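Long-range contacts in ECF RNA polymerase sigma factor SigK (Mycobacterium tuberculosis, PDB 4NQW), which probably directs RNA polymerase to specific promoters as an initiation factor of the ECF class, held inactive by an anti-sigma factor until that is proteolysed: residues L57-V61 against E163-Y167; Y67-T71 against R104-R108; E74-V79 against M100-R104; R146-L151 against L197-L201. All coordinates share one frame; numbering follows the deposited sequence.

Overall arrangement
Contacts 2 and 3 are neighbours on one helix pair, 65-82 and 93-111, their centres about 8 Å apart, and they share Arg104; both are partly buried, mixing a few apolar groups with charged pairs, and contact 3 adds a cadmium-bound glutamate. Contact 1 is the most buried: it joins domain 2 to domain 4 through helices 42-62 and 156-167, with tyrosines inside and a salt bridge at the border. Contact 4 belongs to domain 4, on the other side of the chain's centre from contacts 2 and 3, and relies on a covalent disulfide flanked by leucines. Val58 of contact 1 also touches contacts 2 and 3, and Val61 contact 2.

Contact 1 (L57-V61 against E163-Y167); sequences LVMRV and ELAYY
Arg60 and Tyr167 stack flat across this contact, the guanidinium and ring planes inclined by only 17°. The arginine sets out with CG anti to its own N (chi1 179°) and then bends at chi2 and chi3, which folds the chain over the ring: Arg60 CG rests 3.5 Å from Tyr167 CD1, while NH1 lies over the rim of the same face. The cation-pi contact is therefore off-centre, with CZ 4.5 Å from the ring centroid. Beyond the ring, NH1 and NH2 converge end-on upon a single oxygen of Glu163; Arg60 NH2 is 3.1 Å from Glu163 OE2, which is met nearly along its C-O bond. Two donors on one acceptor, plus the ring beneath, should fix the rotation of the guanidinium. Arginine suits this border position because its flat cation can lie on an aromatic face and still offer its edge to a carboxylate.

CD2 of Tyr166 sits over the rim of the opposite face of the Tyr167 ring. Leu57 fills the apolar side: its CD1 packs 3.9 Å from Tyr166 CE2 and also approaches the edge of Tyr167, while Leu57 CD2 comes 3.7 Å from Tyr166 OH. Val61 is small enough for its CA to lie 5.4 Å from Tyr167 CA, and a water donates to both Val61 O and Tyr167 O.

The two segments cross at -126°, joining domain 2 to domain 4. Leu57 also packs on Leu98 and His102 of helix 93-111, Tyr166 stacks on His102, and Val58, on helix 42-62, touches Thr71 and Ile75 of helix 65-82.

Contact 2 (Y67-T71 against R104-R108); sequences YSEET and RAVDR. With CD (cadmium ion), chain E; CD (cadmium ion), chain L; CD (cadmium ion), chain C.
Arg108 reaches across to Thr71, Tyr67 and Glu70, and its polar bonds across this contact are weak or long. Its NE makes a weak hydrogen bond to Thr71 OG1 (3.4 Å, N-H...O angle 123°), and NH2 forms a long salt bridge with Glu70 OE1 at 4.0 Å. That carboxylate lies at the guanidinium edge, nearly coplanar with it. The threonine hydroxyl is anchored more firmly within its own helix: OG1 donates to Tyr67 O at 2.7 Å, from the face of the carbonyl plane opposite to that used by Thr71 N.

The two segments cross at 135° within sigma-70 domain 2, which recognises the -10 element; Glu70 and Thr71 belong to the motif that contacts the core subunit RpoC.

Van der Waals contacts complete the junction. Arg108 NH2 lies 3.8 Å from Tyr67 CD1, at the ring edge, the two planes being 79° apart. Thr71 CG2 slides past Arg104 CG at 4.0 Å, so threonine offers a methyl on one branch and a hydroxyl on the other. The polar end of Arg104 turns to Glu78 and Glu74.

Glu69 chelates one cadmium ion and Asp107 binds two; the Glu69 ion and that on Asp107 OD2 are shared with another protein's chain.

Contact 3 (E74-V79 against M100-R104); sequences EIYLEV and MAHRR. With CD (cadmium ion), chain F.
Glu78 and Arg104 both leave their helices with CG anti to the backbone N; the glutamate stays extended, whereas the arginine (chi1 -165°) turns at chi3 (-76°), setting its guanidinium between two carboxylates. Arg104 NH2 meets Glu78 OE2 at 2.6 Å in a nearly straight bond, and NH1 meets Glu74 OE1 at 3.2 Å. Both oxygens lie close to the guanidinium plane, yet each is approached from above its own carboxylate plane, the flat groups standing almost upright to each other. Glu74 uses another chi1 position, with CG beside the backbone N. Spaced four residues apart, the two glutamates lie on the same side of their helix, and an arginine, with donors pointing apart, can hold both.

Glu78 has a second role. Its oxygens chelate a cadmium ion, OE1 at 2.6 Å, so OE2 serves metal and arginine together and also accepts from a water, which is linked weakly to Met100 O. Sharing OE2 would probably keep Glu78 ionised.

Deeper in, Ile75 CD1 lies 3.5 Å from Ala101 CB, a close fit that the small alanine permits. The CG1 branch of Ile75 slides past the aliphatic part of Arg104. With CG between the backbone N and the carbonyl carbon and chi2 extended, Met100 brings SD to 4.0 Å from Val79 CG2; the bend at chi3 then turns CE toward Glu78 OE1.

The two segments cross at 136°, and Ile75 and Val79 also touch helix 42-62. Such an apolar seam with a charged border belongs to the helical bundle of sigma-70 domain 2.

Contact 4 (R146-L151 against L197-L201); sequences RVTECL and LRNCL
Cys150 and Cys200 point toward each other from their helices and are joined by a disulfide, SG to SG 2.0 Å. The two halves differ in conformation: Cys150 SG lies beside its backbone N (chi1 -71°), whereas Cys200 SG stands anti to its own (chi1 -178°), and the torsion about the S-S bond is -80°, near the relaxed right-angle value. Leu201 leans against this link, CD2 coming 3.8 Å from Cys150 SG and 3.9 Å from Val147 CG2. The branched leucine end thus fits between sulfur and valine.

The bridge ties helix 141-153 to helix 183-201 in sigma-70 domain 4. The N-terminal part of the latter forms the second half of the helix-turn-helix that probably binds DNA, so the link staples its far end to helix 141-153.

Leu197, one turn before Leu201, points CD2 at the Cys150 backbone, 3.8 Å from Cys150 O, and CD1 at Leu151 CD2.

Arg146 spans the outer edge, bent at chi3. Its NH1 gives a nearly straight hydrogen bond of 2.9 Å to Leu201 O, met from above the carbonyl plane, while Leu201 CD2 lies over one guanidinium face. Arg146 NE is paired with Glu143, one turn earlier on its own helix.

Contact 1 (L57-V61 against E163-Y167)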
loop_
_atom_site.group_PDB
_atom_site.type_symbol
_atom_site.label_atom_id
_atom_site.label_comp_id
_atom_site.label_asym_id
_atom_site.label_seq_id
_atom_site.Cartn_x
_atom_site.Cartn_y
_atom_site.Cartn_z
ATOM N N LEU A 57 -4.864 -3.609 -7.916
ATOM C CA LEU A 57 -3.705 -2.772 -7.622
ATOM C C LEU A 57 -2.475 -3.308 -8.342
ATOM O O LEU A 57 -1.757 -2.555 -8.999
ATOM C CB LEU A 57 -3.435 -2.698 -6.113
ATOM C CG LEU A 57 -2.167 -1.930 -5.715
ATOM C CD1 LEU A 57 -2.170 -0.514 -6.277
ATOM C CD2 LEU A 57 -2.017 -1.897 -4.205
ATOM N N VAL A 58 -2.242 -4.612 -8.216
ATOM C CA VAL A 58 -1.108 -5.260 -8.868
ATOM C C VAL A 58 -1.180 -5.072 -10.388
ATOM O O VAL A 58 -0.195 -4.666 -11.009
ATOM C CB VAL A 58 -1.026 -6.755 -8.499
ATOM C CG1 VAL A 58 0.025 -7.467 -9.335
ATOM C CG2 VAL A 58 -0.704 -6.915 -7.019
ATOM N N MET A 59 -2.344 -5.356 -10.973
ATOM C CA MET A 59 -2.576 -5.097 -12.402
ATOM C C MET A 59 -2.201 -3.668 -12.781
ATOM O O MET A 59 -1.516 -3.445 -13.777
ATOM C CB MET A 59 -4.045 -5.349 -12.791
ATOM C CG MET A 59 -4.319 -6.702 -13.434
ATOM S SD MET A 59 -3.265 -7.091 -14.851
ATOM C CE MET A 59 -3.445 -5.628 -15.871
ATOM N N ARG A 60 -2.654 -2.710 -11.981
ATOM C CA ARG A 60 -2.378 -1.300 -12.226
ATOM C C ARG A 60 -0.879 -1.003 -12.281
ATOM O O ARG A 60 -0.424 -0.266 -13.157
ATOM C CB ARG A 60 -3.051 -0.436 -11.149
ATOM C CG ARG A 60 -2.822 1.061 -11.288
ATOM C CD ARG A 60 -3.383 1.610 -12.592
ATOM N NE ARG A 60 -2.417 2.490 -13.253
ATOM C CZ ARG A 60 -2.408 3.821 -13.188
ATOM N NH1 ARG A 60 -3.329 4.489 -12.492
ATOM N NH2 ARG A 60 -1.466 4.498 -13.837
ATOM N N VAL A 61 -0.120 -1.584 -11.352
ATOM C CA VAL A 61 1.318 -1.325 -11.242
ATOM C C VAL A 61 2.115 -2.076 -12.311
ATOM O O VAL A 61 2.951 -1.483 -12.991
ATOM C CB VAL A 61 1.855 -1.694 -9.839
ATOM C CG1 VAL A 61 3.366 -1.512 -9.765
ATOM C CG2 VAL A 61 1.179 -0.847 -8.771
ATOM N N GLU A 163 0.580 9.642 -8.703
ATOM C CA GLU A 163 0.634 8.894 -9.964
ATOM C C GLU A 163 2.021 8.293 -10.212
ATOM O O GLU A 163 2.140 7.113 -10.549
ATOM C CB GLU A 163 0.244 9.797 -11.141
ATOM C CG GLU A 163 -0.157 9.052 -12.408
ATOM C CD GLU A 163 -1.571 8.497 -12.349
ATOM O OE1 GLU A 163 -2.512 9.276 -12.082
ATOM O OE2 GLU A 163 -1.744 7.281 -12.583
ATOM N N LEU A 164 3.063 9.104 -10.038
ATOM C CA LEU A 164 4.436 8.661 -10.298
ATOM C C LEU A 164 4.985 7.772 -9.182
ATOM O O LEU A 164 5.577 6.730 -9.454
ATOM C CB LEU A 164 5.362 9.862 -10.510
ATOM C CG LEU A 164 5.115 10.691 -11.775
ATOM C CD1 LEU A 164 5.965 11.948 -11.747
ATOM C CD2 LEU A 164 5.403 9.890 -13.037
ATOM N N ALA A 165 4.786 8.181 -7.931
ATOM C CA ALA A 165 5.341 7.449 -6.792
ATOM C C ALA A 165 4.593 6.153 -6.526
ATOM O O ALA A 165 5.191 5.079 -6.509
ATOM C CB ALA A 165 5.332 8.317 -5.546
ATOM N N TYR A 166 3.284 6.261 -6.320
ATOM C CA TYR A 166 2.470 5.111 -5.945
ATOM C C TYR A 166 2.261 4.166 -7.133
ATOM O O TYR A 166 2.717 3.030 -7.100
ATOM C CB TYR A 166 1.135 5.570 -5.349
ATOM C CG TYR A 166 0.361 4.477 -4.653
ATOM C CD1 TYR A 166 0.756 3.995 -3.405
ATOM C CD2 TYR A 166 -0.779 3.930 -5.235
ATOM C CE1 TYR A 166 0.043 2.993 -2.765
ATOM C CE2 TYR A 166 -1.496 2.928 -4.606
ATOM C CZ TYR A 166 -1.083 2.463 -3.373
ATOM O OH TYR A 166 -1.802 1.469 -2.753
ATOM N N TYR A 167 1.606 4.633 -8.192
ATOM C CA TYR A 167 1.318 3.763 -9.340
ATOM C C TYR A 167 2.528 3.498 -10.236
ATOM O O TYR A 167 2.727 2.369 -10.681
ATOM C CB TYR A 167 0.152 4.313 -10.163
ATOM C CG TYR A 167 -1.149 4.323 -9.397
ATOM C CD1 TYR A 167 -1.626 3.164 -8.789
ATOM C CD2 TYR A 167 -1.907 5.489 -9.277
ATOM C CE1 TYR A 167 -2.815 3.162 -8.084
ATOM C CE2 TYR A 167 -3.101 5.498 -8.570
ATOM C CZ TYR A 167 -3.549 4.331 -7.978
ATOM O OH TYR A 167 -4.732 4.329 -7.277
HETATM O O HOH W 1 3.364 1.189 -13.116
#

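Contact 2 (Y67-T71 against R104-R108)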
loop_
_atom_site.group_PDB
_atom_site.type_symbol
_atom_site.label_atom_id
_atom_site.label_comp_id
_atom_site.label_asym_id
_atom_site.label_seq_id
_atom_site.Cartn_x
_atom_site.Cartn_y
_atom_site.Cartn_z
ATOM N N TYR A 67 2.141 -11.951 -14.832
ATOM C CA TYR A 67 2.910 -11.607 -13.636
ATOM C C TYR A 67 2.025 -11.061 -12.510
ATOM O O TYR A 67 2.347 -11.247 -11.335
ATOM C CB TYR A 67 4.042 -10.627 -13.974
ATOM C CG TYR A 67 5.145 -11.265 -14.791
ATOM C CD1 TYR A 67 6.025 -12.179 -14.217
ATOM C CD2 TYR A 67 5.299 -10.971 -16.143
ATOM C CE1 TYR A 67 7.030 -12.776 -14.962
ATOM C CE2 TYR A 67 6.301 -11.563 -16.897
ATOM C CZ TYR A 67 7.163 -12.464 -16.302
ATOM O OH TYR A 67 8.158 -13.053 -17.047
ATOM N N SER A 68 0.916 -10.410 -12.862
ATOM C CA SER A 68 -0.040 -9.928 -11.857
ATOM C C SER A 68 -0.700 -11.081 -11.097
ATOM O O SER A 68 -0.945 -10.979 -9.893
ATOM C CB SER A 68 -1.114 -9.041 -12.492
ATOM O OG SER A 68 -0.564 -7.813 -12.932
ATOM N N GLU A 69 -0.985 -12.169 -11.808
ATOM C CA GLU A 69 -1.505 -13.383 -11.186
ATOM C C GLU A 69 -0.477 -13.992 -10.231
ATOM O O GLU A 69 -0.793 -14.298 -9.083
ATOM C CB GLU A 69 -1.908 -14.408 -12.252
ATOM C CG GLU A 69 -3.148 -14.017 -13.040
ATOM C CD GLU A 69 -3.473 -14.980 -14.173
ATOM O OE1 GLU A 69 -2.804 -16.029 -14.302
ATOM O OE2 GLU A 69 -4.411 -14.689 -14.946
ATOM N N GLU A 70 0.753 -14.152 -10.707
ATOM C CA GLU A 70 1.821 -14.737 -9.889
ATOM C C GLU A 70 2.150 -13.889 -8.659
ATOM O O GLU A 70 2.369 -14.424 -7.574
ATOM C CB GLU A 70 3.081 -14.956 -10.726
ATOM C CG GLU A 70 2.908 -16.015 -11.803
ATOM C CD GLU A 70 4.188 -16.313 -12.559
ATOM O OE1 GLU A 70 5.215 -15.647 -12.307
ATOM O OE2 GLU A 70 4.163 -17.223 -13.411
ATOM N N THR A 71 2.185 -12.572 -8.836
ATOM C CA THR A 71 2.437 -11.650 -7.730
ATOM C C THR A 71 1.320 -11.726 -6.687
ATOM O O THR A 71 1.592 -11.731 -5.488
ATOM C CB THR A 71 2.576 -10.202 -8.234
ATOM O OG1 THR A 71 3.585 -10.145 -9.250
ATOM C CG2 THR A 71 2.946 -9.253 -7.098
ATOM N N ARG A 104 5.245 -5.329 -2.903
ATOM C CA ARG A 104 5.662 -6.442 -3.753
ATOM C C ARG A 104 5.582 -6.087 -5.237
ATOM O O ARG A 104 6.489 -6.408 -6.003
ATOM C CB ARG A 104 4.814 -7.685 -3.459
ATOM C CG ARG A 104 5.393 -8.978 -4.009
ATOM C CD ARG A 104 4.660 -10.187 -3.453
ATOM N NE ARG A 104 5.040 -10.486 -2.071
ATOM C CZ ARG A 104 5.985 -11.353 -1.701
ATOM N NH1 ARG A 104 6.686 -12.034 -2.601
ATOM N NH2 ARG A 104 6.237 -11.540 -0.412
ATOM N N ALA A 105 4.499 -5.421 -5.636
ATOM C CA ALA A 105 4.315 -4.997 -7.026
ATOM C C ALA A 105 5.352 -3.955 -7.452
ATOM O O ALA A 105 5.945 -4.063 -8.528
ATOM C CB ALA A 105 2.913 -4.450 -7.228
ATOM N N VAL A 106 5.558 -2.945 -6.607
ATOM C CA VAL A 106 6.537 -1.889 -6.878
ATOM C C VAL A 106 7.944 -2.475 -6.978
ATOM O O VAL A 106 8.708 -2.125 -7.877
ATOM C CB VAL A 106 6.478 -0.781 -5.797
ATOM C CG1 VAL A 106 7.768 0.031 -5.751
ATOM C CG2 VAL A 106 5.280 0.127 -6.045
ATOM N N ASP A 107 8.275 -3.367 -6.049
ATOM C CA ASP A 107 9.540 -4.095 -6.095
ATOM C C ASP A 107 9.734 -4.802 -7.442
ATOM O O ASP A 107 10.821 -4.763 -8.022
ATOM C CB ASP A 107 9.602 -5.110 -4.951
ATOM C CG ASP A 107 10.728 -6.105 -5.116
ATOM O OD1 ASP A 107 10.529 -7.125 -5.813
ATOM O OD2 ASP A 107 11.809 -5.873 -4.537
ATOM N N ARG A 108 8.672 -5.444 -7.923
ATOM C CA ARG A 108 8.682 -6.144 -9.213
ATOM C C ARG A 108 9.110 -5.218 -10.354
ATOM O O ARG A 108 9.874 -5.617 -11.232
ATOM C CB ARG A 108 7.290 -6.708 -9.521
ATOM C CG ARG A 108 7.283 -8.101 -10.126
ATOM C CD ARG A 108 7.627 -9.160 -9.088
ATOM N NE ARG A 108 6.923 -10.420 -9.322
ATOM C CZ ARG A 108 7.200 -11.284 -10.299
ATOM N NH1 ARG A 108 8.172 -11.043 -11.175
ATOM N NH2 ARG A 108 6.486 -12.401 -10.405
HETATM CD CD CD E . -4.817 -16.799 -16.072
HETATM CD CD CD L . 12.855 -4.038 -3.371
HETATM CD CD CD C . 12.592 -8.308 -6.366
HETATM O O HOH W 2 11.227 -9.125 -8.576
HETATM O O HOH W 3 -5.543 -15.133 -17.849
HETATM O O HOH W 4 -7.410 -16.951 -16.738
#

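Contact 3 (E74-V79 against M100-R104)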
loop_
_atom_site.group_PDB
_atom_site.type_symbol
_atom_site.label_atom_id
_atom_site.label_comp_id
_atom_site.label_asym_id
_atom_site.label_seq_id
_atom_site.Cartn_x
_atom_site.Cartn_y
_atom_site.Cartn_z
ATOM N N GLU A 74 1.847 -14.763 -4.553
ATOM C CA GLU A 74 2.921 -14.499 -3.600
ATOM C C GLU A 74 2.404 -13.683 -2.420
ATOM O O GLU A 74 2.773 -13.941 -1.276
ATOM C CB GLU A 74 4.080 -13.760 -4.276
ATOM C CG GLU A 74 4.894 -14.610 -5.241
ATOM C CD GLU A 74 5.965 -13.818 -5.980
ATOM O OE1 GLU A 74 6.151 -12.616 -5.689
ATOM O OE2 GLU A 74 6.625 -14.406 -6.862
ATOM N N ILE A 75 1.541 -12.711 -2.710
ATOM C CA ILE A 75 0.982 -11.826 -1.685
ATOM C C ILE A 75 0.153 -12.614 -0.674
ATOM O O ILE A 75 0.363 -12.486 0.528
ATOM C CB ILE A 75 0.135 -10.693 -2.308
ATOM C CG1 ILE A 75 1.042 -9.736 -3.087
ATOM C CG2 ILE A 75 -0.603 -9.911 -1.231
ATOM C CD1 ILE A 75 0.332 -8.862 -4.102
ATOM N N TYR A 76 -0.770 -13.438 -1.159
ATOM C CA TYR A 76 -1.622 -14.234 -0.269
ATOM C C TYR A 76 -0.883 -15.398 0.398
ATOM O O TYR A 76 -1.310 -15.871 1.455
ATOM C CB TYR A 76 -2.881 -14.714 -0.997
ATOM C CG TYR A 76 -3.874 -13.595 -1.197
ATOM C CD1 TYR A 76 -4.023 -12.976 -2.434
ATOM C CD2 TYR A 76 -4.640 -13.130 -0.135
ATOM C CE1 TYR A 76 -4.921 -11.936 -2.611
ATOM C CE2 TYR A 76 -5.539 -12.091 -0.301
ATOM C CZ TYR A 76 -5.677 -11.499 -1.539
ATOM O OH TYR A 76 -6.574 -10.471 -1.704
ATOM N N LEU A 77 0.221 -15.848 -0.197
ATOM C CA LEU A 77 1.107 -16.799 0.483
ATOM C C LEU A 77 1.769 -16.107 1.678
ATOM O O LEU A 77 1.858 -16.690 2.753
ATOM C CB LEU A 77 2.162 -17.373 -0.478
ATOM C CG LEU A 77 2.999 -18.599 -0.057
ATOM C CD1 LEU A 77 4.036 -18.271 1.013
ATOM C CD2 LEU A 77 2.128 -19.764 0.395
ATOM N N GLU A 78 2.214 -14.862 1.495
ATOM C CA GLU A 78 2.778 -14.089 2.611
ATOM C C GLU A 78 1.724 -13.781 3.675
ATOM O O GLU A 78 2.032 -13.798 4.865
ATOM C CB GLU A 78 3.441 -12.786 2.141
ATOM C CG GLU A 78 4.088 -12.009 3.288
ATOM C CD GLU A 78 4.875 -10.785 2.855
ATOM O OE1 GLU A 78 5.345 -10.046 3.746
ATOM O OE2 GLU A 78 5.034 -10.551 1.639
ATOM N N VAL A 79 0.493 -13.496 3.252
ATOM C CA VAL A 79 -0.609 -13.295 4.197
ATOM C C VAL A 79 -0.692 -14.512 5.109
ATOM O O VAL A 79 -0.633 -14.389 6.329
ATOM C CB VAL A 79 -1.973 -13.105 3.492
ATOM C CG1 VAL A 79 -3.115 -13.105 4.502
ATOM C CG2 VAL A 79 -1.995 -11.810 2.696
ATOM N N MET A 100 1.499 -4.496 1.805
ATOM C CA MET A 100 2.429 -5.559 1.412
ATOM C C MET A 100 2.275 -5.923 -0.067
ATOM O O MET A 100 3.243 -6.326 -0.710
ATOM C CB MET A 100 2.275 -6.796 2.309
ATOM C CG MET A 100 0.967 -7.559 2.172
ATOM S SD MET A 100 1.035 -9.210 2.898
ATOM C CE MET A 100 1.469 -8.833 4.596
ATOM N N ALA A 101 1.060 -5.770 -0.593
ATOM C CA ALA A 101 0.778 -6.011 -2.012
ATOM C C ALA A 101 1.447 -4.958 -2.886
ATOM O O ALA A 101 2.045 -5.276 -3.918
ATOM C CB ALA A 101 -0.722 -6.020 -2.260
ATOM N N HIS A 102 1.337 -3.703 -2.464
ATOM C CA HIS A 102 1.961 -2.593 -3.169
ATOM C C HIS A 102 3.480 -2.692 -3.136
ATOM O O HIS A 102 4.150 -2.463 -4.144
ATOM C CB HIS A 102 1.543 -1.268 -2.547
ATOM C CG HIS A 102 2.029 -0.082 -3.307
ATOM N ND1 HIS A 102 1.392 0.382 -4.434
ATOM C CD2 HIS A 102 3.106 0.719 -3.126
ATOM C CE1 HIS A 102 2.048 1.423 -4.908
ATOM N NE2 HIS A 102 3.092 1.651 -4.132
ATOM N N ARG A 103 4.015 -3.015 -1.964
ATOM C CA ARG A 103 5.454 -3.175 -1.793
ATOM C C ARG A 103 5.994 -4.239 -2.746
ATOM O O ARG A 103 7.063 -4.062 -3.331
ATOM C CB ARG A 103 5.774 -3.551 -0.344
ATOM C CG ARG A 103 7.252 -3.774 -0.057
ATOM C CD ARG A 103 7.456 -4.414 1.304
ATOM N NE ARG A 103 8.835 -4.865 1.494
ATOM C CZ ARG A 103 9.754 -4.243 2.232
ATOM N NH1 ARG A 103 9.466 -3.126 2.888
ATOM N NH2 ARG A 103 10.977 -4.752 2.325
ATOM N N ARG A 104 5.245 -5.329 -2.903
ATOM C CA ARG A 104 5.662 -6.442 -3.753
ATOM C C ARG A 104 5.582 -6.087 -5.237
ATOM O O ARG A 104 6.489 -6.408 -6.003
ATOM C CB ARG A 104 4.814 -7.685 -3.459
ATOM C CG ARG A 104 5.393 -8.978 -4.009
ATOM C CD ARG A 104 4.660 -10.187 -3.453
ATOM N NE ARG A 104 5.040 -10.486 -2.071
ATOM C CZ ARG A 104 5.985 -11.353 -1.701
ATOM N NH1 ARG A 104 6.686 -12.034 -2.601
ATOM N NH2 ARG A 104 6.237 -11.540 -0.412
HETATM CD CD CD F . 6.912 -8.642 2.266
HETATM O O HOH W 5 2.943 -9.093 0.279
HETATM O O HOH W 6 9.383 -9.535 3.071
#

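Contact 4 (R146-L151 against L197-L201)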
loop_
_atom_site.group_PDB
_atom_site.type_symbol
_atom_site.label_atom_id
_atom_site.label_comp_id
_atom_site.label_asym_id
_atom_site.label_seq_id
_atom_site.Cartn_x
_atom_site.Cartn_y
_atom_site.Cartn_z
ATOM N N ARG A 146 -16.480 7.337 -5.593
ATOM C CA ARG A 146 -16.250 8.244 -4.467
ATOM C C ARG A 146 -14.766 8.611 -4.372
ATOM O O ARG A 146 -14.413 9.778 -4.196
ATOM C CB ARG A 146 -16.711 7.591 -3.158
ATOM C CG ARG A 146 -16.722 8.517 -1.948
ATOM C CD ARG A 146 -17.256 7.808 -0.711
ATOM N NE ARG A 146 -16.225 7.034 -0.017
ATOM C CZ ARG A 146 -15.419 7.506 0.936
ATOM N NH1 ARG A 146 -15.496 8.773 1.336
ATOM N NH2 ARG A 146 -14.519 6.703 1.496
ATOM N N VAL A 147 -13.910 7.599 -4.493
ATOM C CA VAL A 147 -12.459 7.780 -4.423
ATOM C C VAL A 147 -11.930 8.525 -5.647
ATOM O O VAL A 147 -11.058 9.389 -5.527
ATOM C CB VAL A 147 -11.734 6.418 -4.293
ATOM C CG1 VAL A 147 -10.228 6.574 -4.478
ATOM C CG2 VAL A 147 -12.041 5.782 -2.944
ATOM N N THR A 148 -12.455 8.178 -6.818
ATOM C CA THR A 148 -12.053 8.813 -8.073
ATOM C C THR A 148 -12.327 10.323 -8.069
ATOM O O THR A 148 -11.546 11.094 -8.628
ATOM C CB THR A 148 -12.762 8.155 -9.277
ATOM O OG1 THR A 148 -12.566 6.735 -9.230
ATOM C CG2 THR A 148 -12.218 8.694 -10.596
ATOM N N GLU A 149 -13.429 10.737 -7.442
ATOM C CA GLU A 149 -13.739 12.164 -7.276
ATOM C C GLU A 149 -12.666 12.873 -6.445
ATOM O O GLU A 149 -12.248 13.981 -6.781
ATOM C CB GLU A 149 -15.113 12.354 -6.615
ATOM C CG GLU A 149 -15.485 13.812 -6.345
ATOM C CD GLU A 149 -16.852 13.986 -5.699
ATOM O OE1 GLU A 149 -17.419 12.995 -5.192
ATOM O OE2 GLU A 149 -17.363 15.127 -5.686
ATOM N N CYS A 150 -12.240 12.233 -5.358
ATOM C CA CYS A 150 -11.218 12.796 -4.473
ATOM C C CYS A 150 -9.857 12.886 -5.160
ATOM O O CYS A 150 -9.158 13.888 -5.019
ATOM C CB CYS A 150 -11.113 11.977 -3.182
ATOM S SG CYS A 150 -12.536 12.173 -2.084
ATOM N N LEU A 151 -9.491 11.843 -5.902
ATOM C CA LEU A 151 -8.270 11.861 -6.714
ATOM C C LEU A 151 -8.318 12.950 -7.788
ATOM O O LEU A 151 -7.309 13.608 -8.057
ATOM C CB LEU A 151 -8.040 10.499 -7.375
ATOM C CG LEU A 151 -7.468 9.409 -6.467
ATOM C CD1 LEU A 151 -7.804 8.028 -7.008
ATOM C CD2 LEU A 151 -5.963 9.576 -6.314
ATOM N N LEU A 197 -6.435 13.917 0.408
ATOM C CA LEU A 197 -7.152 12.654 0.225
ATOM C C LEU A 197 -7.783 12.181 1.528
ATOM O O LEU A 197 -8.958 11.812 1.552
ATOM C CB LEU A 197 -6.224 11.563 -0.326
ATOM C CG LEU A 197 -5.881 11.613 -1.814
ATOM C CD1 LEU A 197 -5.028 10.410 -2.178
ATOM C CD2 LEU A 197 -7.135 11.657 -2.675
ATOM N N ARG A 198 -6.998 12.191 2.604
ATOM C CA ARG A 198 -7.498 11.840 3.934
ATOM C C ARG A 198 -8.737 12.668 4.281
ATOM O O ARG A 198 -9.732 12.132 4.769
ATOM C CB ARG A 198 -6.406 12.054 4.991
ATOM C CG ARG A 198 -6.725 11.457 6.355
ATOM C CD ARG A 198 -5.610 11.688 7.370
ATOM N NE ARG A 198 -4.307 11.211 6.894
ATOM C CZ ARG A 198 -3.269 11.983 6.557
ATOM N NH1 ARG A 198 -3.334 13.312 6.634
ATOM N NH2 ARG A 198 -2.141 11.417 6.139
ATOM N N ASN A 199 -8.675 13.970 4.006
ATOM C CA ASN A 199 -9.784 14.884 4.292
ATOM C C ASN A 199 -11.003 14.652 3.396
ATOM O O ASN A 199 -12.131 14.591 3.888
ATOM C CB ASN A 199 -9.322 16.345 4.182
ATOM C CG ASN A 199 -8.345 16.737 5.282
ATOM O OD1 ASN A 199 -8.295 16.112 6.342
ATOM N ND2 ASN A 199 -7.565 17.786 5.034
ATOM N N CYS A 200 -10.772 14.520 2.089
ATOM C CA CYS A 200 -11.855 14.312 1.118
ATOM C C CYS A 200 -12.591 12.995 1.357
ATOM O O CYS A 200 -13.813 12.929 1.224
ATOM C CB CYS A 200 -11.308 14.339 -0.313
ATOM S SG CYS A 200 -12.559 14.156 -1.610
ATOM N N LEU A 201 -11.840 11.957 1.713
ATOM C CA LEU A 201 -12.411 10.632 1.958
ATOM C C LEU A 201 -13.113 10.523 3.318
ATOM O O LEU A 201 -13.849 9.566 3.557
ATOM C CB LEU A 201 -11.329 9.553 1.828
ATOM C CG LEU A 201 -10.718 9.363 0.433
ATOM C CD1 LEU A 201 -9.507 8.447 0.498
ATOM C CD2 LEU A 201 -11.731 8.808 -0.556
#